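Local coordinates for putative lipoprotein YerB (Bacillus subtilis, PDB 2PSB), which is of unknown function but is a putative membrane-attached lipoprotein that interacts with the helicase PcrA, an interaction not essential for cell viability, at residues V226-H238 with F288-L301. Numbering follows the deposited sequence.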
loop_
_atom_site.group_PDB
_atom_site.type_symbol
_atom_site.label_atom_id
_atom_site.label_comp_id
_atom_site.label_asym_id
_atom_site.label_seq_id
_atom_site.Cartn_x
_atom_site.Cartn_y
_atom_site.Cartn_z
ATOM N N VAL A 226 -2.144 13.384 3.842
ATOM C CA VAL A 226 -1.146 12.369 4.165
ATOM C C VAL A 226 0.186 12.858 3.604
ATOM O O VAL A 226 0.220 13.647 2.656
ATOM C CB VAL A 226 -1.511 10.984 3.542
ATOM C CG1 VAL A 226 -0.481 9.925 3.969
ATOM C CG2 VAL A 226 -2.905 10.555 3.995
ATOM N N ALA A 227 1.284 12.416 4.204
ATOM C CA ALA A 227 2.601 12.825 3.737
ATOM C C ALA A 227 3.565 11.648 3.731
ATOM O O ALA A 227 3.587 10.842 4.658
ATOM C CB ALA A 227 3.146 13.959 4.617
HETATM N N MSE A 228 4.345 11.538 2.666
HETATM C CA MSE A 228 5.311 10.460 2.564
HETATM C C MSE A 228 6.653 11.040 2.110
HETATM O O MSE A 228 6.718 12.184 1.644
HETATM C CB MSE A 228 4.804 9.366 1.614
HETATM C CG MSE A 228 4.673 9.732 0.142
HETATM SE SE MSE A 228 3.031 10.595 -0.476
HETATM C CE MSE A 228 1.765 10.078 0.896
ATOM N N GLN A 229 7.722 10.271 2.280
ATOM C CA GLN A 229 9.050 10.741 1.915
ATOM C C GLN A 229 9.678 10.028 0.727
ATOM O O GLN A 229 10.796 10.345 0.347
ATOM C CB GLN A 229 9.981 10.651 3.128
ATOM C CG GLN A 229 9.770 11.752 4.164
ATOM C CD GLN A 229 8.498 11.581 4.982
ATOM O OE1 GLN A 229 8.024 12.531 5.615
ATOM N NE2 GLN A 229 7.941 10.377 4.979
ATOM N N ASN A 230 8.958 9.065 0.153
ATOM C CA ASN A 230 9.443 8.321 -1.010
ATOM C C ASN A 230 8.303 7.944 -1.955
ATOM O O ASN A 230 7.251 7.476 -1.513
ATOM C CB ASN A 230 10.160 7.011 -0.602
ATOM C CG ASN A 230 11.153 7.198 0.540
ATOM O OD1 ASN A 230 10.766 7.312 1.698
ATOM N ND2 ASN A 230 12.435 7.224 0.213
ATOM N N ILE A 231 8.504 8.169 -3.250
ATOM C CA ILE A 231 7.516 7.789 -4.245
ATOM C C ILE A 231 8.275 6.794 -5.129
ATOM O O ILE A 231 9.277 7.140 -5.779
ATOM C CB ILE A 231 7.026 8.958 -5.137
ATOM C CG1 ILE A 231 6.709 10.213 -4.308
ATOM C CG2 ILE A 231 5.793 8.496 -5.907
ATOM C CD1 ILE A 231 5.637 10.051 -3.245
ATOM N N PHE A 232 7.787 5.562 -5.147
ATOM C CA PHE A 232 8.410 4.493 -5.890
ATOM C C PHE A 232 7.461 3.963 -6.962
ATOM O O PHE A 232 6.520 3.220 -6.657
ATOM C CB PHE A 232 8.793 3.390 -4.904
ATOM C CG PHE A 232 9.592 2.274 -5.508
ATOM C CD1 PHE A 232 10.264 2.442 -6.719
ATOM C CD2 PHE A 232 9.715 1.061 -4.835
ATOM C CE1 PHE A 232 11.038 1.418 -7.244
ATOM C CE2 PHE A 232 10.492 0.031 -5.356
ATOM C CZ PHE A 232 11.157 0.215 -6.565
ATOM N N ILE A 233 7.711 4.352 -8.210
ATOM C CA ILE A 233 6.874 3.929 -9.325
ATOM C C ILE A 233 7.484 2.676 -9.915
ATOM O O ILE A 233 8.619 2.692 -10.376
ATOM C CB ILE A 233 6.771 5.062 -10.396
ATOM C CG1 ILE A 233 6.199 6.318 -9.731
ATOM C CG2 ILE A 233 5.887 4.621 -11.578
ATOM C CD1 ILE A 233 6.200 7.553 -10.598
ATOM N N VAL A 234 6.725 1.584 -9.875
ATOM C CA VAL A 234 7.190 0.297 -10.371
ATOM C C VAL A 234 6.449 -0.195 -11.618
ATOM O O VAL A 234 5.222 -0.190 -11.660
ATOM C CB VAL A 234 7.088 -0.755 -9.235
ATOM C CG1 VAL A 234 7.307 -2.157 -9.764
ATOM C CG2 VAL A 234 8.126 -0.441 -8.161
ATOM N N GLU A 235 7.209 -0.611 -12.633
ATOM C CA GLU A 235 6.628 -1.113 -13.878
ATOM C C GLU A 235 6.603 -2.625 -13.866
ATOM O O GLU A 235 7.641 -3.273 -13.915
ATOM C CB GLU A 235 7.430 -0.646 -15.094
ATOM C CG GLU A 235 6.783 -1.039 -16.425
ATOM C CD GLU A 235 7.497 -0.457 -17.635
ATOM O OE1 GLU A 235 8.618 -0.913 -17.958
ATOM O OE2 GLU A 235 6.940 0.470 -18.263
ATOM N N ALA A 236 5.403 -3.185 -13.825
ATOM C CA ALA A 236 5.233 -4.630 -13.776
ATOM C C ALA A 236 4.252 -5.103 -14.840
ATOM O O ALA A 236 3.262 -4.430 -15.123
ATOM C CB ALA A 236 4.741 -5.033 -12.392
ATOM N N SER A 237 4.527 -6.274 -15.413
ATOM C CA SER A 237 3.673 -6.833 -16.449
ATOM C C SER A 237 2.305 -7.230 -15.931
ATOM O O SER A 237 2.185 -8.036 -15.005
ATOM C CB SER A 237 4.321 -8.062 -17.079
ATOM O OG SER A 237 5.603 -7.756 -17.582
ATOM N N HIS A 238 1.277 -6.645 -16.534
ATOM C CA HIS A 238 -0.098 -6.947 -16.191
ATOM C C HIS A 238 -0.540 -7.924 -17.275
ATOM O O HIS A 238 -0.331 -7.669 -18.463
ATOM C CB HIS A 238 -0.949 -5.674 -16.229
ATOM C CG HIS A 238 -0.671 -4.728 -15.104
ATOM N ND1 HIS A 238 0.607 -4.359 -14.735
ATOM C CD2 HIS A 238 -1.506 -4.077 -14.258
ATOM C CE1 HIS A 238 0.547 -3.530 -13.711
ATOM N NE2 HIS A 238 -0.724 -3.342 -13.400
ATOM N N PHE A 288 15.998 4.092 0.867
ATOM C CA PHE A 288 14.849 4.991 1.009
ATOM C C PHE A 288 15.194 6.018 2.076
ATOM O O PHE A 288 16.040 5.768 2.947
ATOM C CB PHE A 288 13.584 4.267 1.498
ATOM C CG PHE A 288 12.945 3.357 0.489
ATOM C CD1 PHE A 288 12.852 3.715 -0.856
ATOM C CD2 PHE A 288 12.390 2.147 0.895
ATOM C CE1 PHE A 288 12.209 2.871 -1.780
ATOM C CE2 PHE A 288 11.746 1.301 -0.018
ATOM C CZ PHE A 288 11.655 1.662 -1.355
ATOM N N VAL A 289 14.525 7.166 2.002
ATOM C CA VAL A 289 14.681 8.246 2.973
ATOM C C VAL A 289 13.814 7.854 4.170
ATOM O O VAL A 289 12.678 7.431 3.998
ATOM C CB VAL A 289 14.122 9.588 2.415
ATOM C CG1 VAL A 289 13.921 10.584 3.551
ATOM C CG2 VAL A 289 15.061 10.161 1.351
ATOM N N PRO A 290 14.326 8.004 5.400
ATOM C CA PRO A 290 13.483 7.630 6.545
ATOM C C PRO A 290 12.084 8.272 6.479
ATOM O O PRO A 290 11.951 9.461 6.201
ATOM C CB PRO A 290 14.288 8.125 7.744
ATOM C CG PRO A 290 15.705 8.024 7.275
ATOM C CD PRO A 290 15.636 8.518 5.843
ATOM N N GLY A 291 11.042 7.477 6.715
ATOM C CA GLY A 291 9.689 8.012 6.674
ATOM C C GLY A 291 8.707 7.138 5.914
ATOM O O GLY A 291 8.954 5.955 5.696
ATOM N N LYS A 292 7.583 7.720 5.520
ATOM C CA LYS A 292 6.577 6.980 4.784
ATOM C C LYS A 292 6.921 6.832 3.304
ATOM O O LYS A 292 7.522 7.727 2.687
ATOM C CB LYS A 292 5.210 7.651 4.928
ATOM C CG LYS A 292 4.421 7.243 6.175
ATOM C CD LYS A 292 5.016 7.784 7.457
ATOM C CE LYS A 292 4.097 7.529 8.666
ATOM N NZ LYS A 292 4.052 6.100 9.133
ATOM N N THR A 293 6.536 5.688 2.746
ATOM C CA THR A 293 6.785 5.383 1.336
ATOM C C THR A 293 5.515 4.966 0.612
ATOM O O THR A 293 4.737 4.152 1.106
ATOM C CB THR A 293 7.820 4.242 1.164
ATOM O OG1 THR A 293 9.085 4.662 1.673
ATOM C CG2 THR A 293 7.975 3.861 -0.318
ATOM N N TRP A 294 5.308 5.549 -0.561
ATOM C CA TRP A 294 4.163 5.215 -1.397
ATOM C C TRP A 294 4.666 4.589 -2.684
ATOM O O TRP A 294 5.460 5.192 -3.412
ATOM C CB TRP A 294 3.340 6.442 -1.733
ATOM C CG TRP A 294 2.152 6.610 -0.851
ATOM C CD1 TRP A 294 2.158 6.963 0.472
ATOM C CD2 TRP A 294 0.774 6.506 -1.232
ATOM N NE1 TRP A 294 0.873 7.097 0.931
ATOM C CE2 TRP A 294 0.002 6.820 -0.091
ATOM C CE3 TRP A 294 0.116 6.176 -2.425
ATOM C CZ2 TRP A 294 -1.398 6.821 -0.104
ATOM C CZ3 TRP A 294 -1.273 6.174 -2.442
ATOM C CH2 TRP A 294 -2.018 6.494 -1.287
ATOM N N ILE A 295 4.204 3.375 -2.950
ATOM C CA ILE A 295 4.594 2.634 -4.142
ATOM C C ILE A 295 3.437 2.578 -5.123
ATOM O O ILE A 295 2.316 2.180 -4.772
ATOM C CB ILE A 295 5.022 1.181 -3.793
ATOM C CG1 ILE A 295 6.171 1.210 -2.781
ATOM C CG2 ILE A 295 5.437 0.431 -5.066
ATOM C CD1 ILE A 295 6.806 -0.107 -2.532
ATOM N N ASN A 296 3.716 2.996 -6.353
ATOM C CA ASN A 296 2.726 2.976 -7.419
ATOM C C ASN A 296 3.108 1.980 -8.482
ATOM O O ASN A 296 4.095 2.170 -9.190
ATOM C CB ASN A 296 2.610 4.345 -8.072
ATOM C CG ASN A 296 1.572 5.192 -7.428
ATOM O OD1 ASN A 296 0.382 5.047 -7.706
ATOM N ND2 ASN A 296 1.998 6.074 -6.548
ATOM N N ILE A 297 2.341 0.907 -8.595
ATOM C CA ILE A 297 2.632 -0.077 -9.615
ATOM C C ILE A 297 1.857 0.302 -10.880
ATOM O O ILE A 297 0.649 0.569 -10.840
ATOM C CB ILE A 297 2.252 -1.486 -9.132
ATOM C CG1 ILE A 297 3.259 -1.934 -8.065
ATOM C CG2 ILE A 297 2.222 -2.471 -10.320
ATOM C CD1 ILE A 297 2.763 -3.076 -7.174
ATOM N N VAL A 298 2.573 0.348 -11.996
ATOM C CA VAL A 298 1.971 0.701 -13.279
ATOM C C VAL A 298 2.344 -0.316 -14.350
ATOM O O VAL A 298 3.410 -0.919 -14.292
ATOM C CB VAL A 298 2.467 2.099 -13.765
ATOM C CG1 VAL A 298 2.266 3.132 -12.672
ATOM C CG2 VAL A 298 3.937 2.021 -14.170
ATOM N N PRO A 299 1.458 -0.535 -15.333
ATOM C CA PRO A 299 1.776 -1.492 -16.400
ATOM C C PRO A 299 2.670 -0.869 -17.482
ATOM O O PRO A 299 3.166 -1.566 -18.356
ATOM C CB PRO A 299 0.401 -1.905 -16.924
ATOM C CG PRO A 299 -0.438 -0.696 -16.662
ATOM C CD PRO A 299 0.019 -0.236 -15.303
ATOM N N ASP A 300 2.879 0.444 -17.407
ATOM C CA ASP A 300 3.719 1.151 -18.369
ATOM C C ASP A 300 4.333 2.393 -17.733
ATOM O O ASP A 300 3.636 3.346 -17.392
ATOM C CB ASP A 300 2.903 1.555 -19.601
ATOM C CG ASP A 300 3.749 2.229 -20.675
ATOM O OD1 ASP A 300 3.183 2.598 -21.719
ATOM O OD2 ASP A 300 4.971 2.395 -20.484
ATOM N N LEU A 301 5.652 2.373 -17.588
ATOM C CA LEU A 301 6.389 3.478 -16.988
ATOM C C LEU A 301 6.053 4.795 -17.688
ATOM O O LEU A 301 6.430 5.872 -17.230
ATOM C CB LEU A 301 7.892 3.183 -17.071
ATOM C CG LEU A 301 8.817 3.706 -15.969
ATOM C CD1 LEU A 301 9.081 5.174 -16.187
ATOM C CD2 LEU A 301 8.194 3.455 -14.599
HETATM O O HOH W 1 -1.270 -1.776 -11.539
#
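H238 lays one face of its imidazole against P299, whose CB stands 3.5 Å from the ring centroid and 19° off the ring normal, a CH-pi contact. Its rotation is fixed from within its own segment: ND1 donates to A236 O at 2.7 Å, with that oxygen in the ring plane, while a water links NE2 to I297 O. At the other end, bends at chi2 and chi3 bring SE of selenomethionine M228 over the five-membered ring of W294, 4.2 Å from its centroid, a Met-aromatic contact. Between these ends, strands 230-235 and 293-298 of the DUF3048 C-terminal family region pair in parallel, their axes at 20°. Backbone bonds alternate in direction, W294 N to N230 O (2.9 Å, 177° at the hydrogen), then F232 N to W294 O, and so on to A236 N with V298 O. F232, V234, I295 and I297 share one face; F232 CD2 lies 3.9 Å from I295 CD1 and 4.0 Å from F288 CZ, the phenylalanine side chains crossing at about a right angle. On the other face, I233 CG2 packs 4.0 Å from L301 CD2. Farther out, I277 touches F232 and V234, F67 meets W294 edge-to-face, and strands 255-261 (antiparallel) and 54-59 (parallel) flank 230-235 and 293-298 respectively.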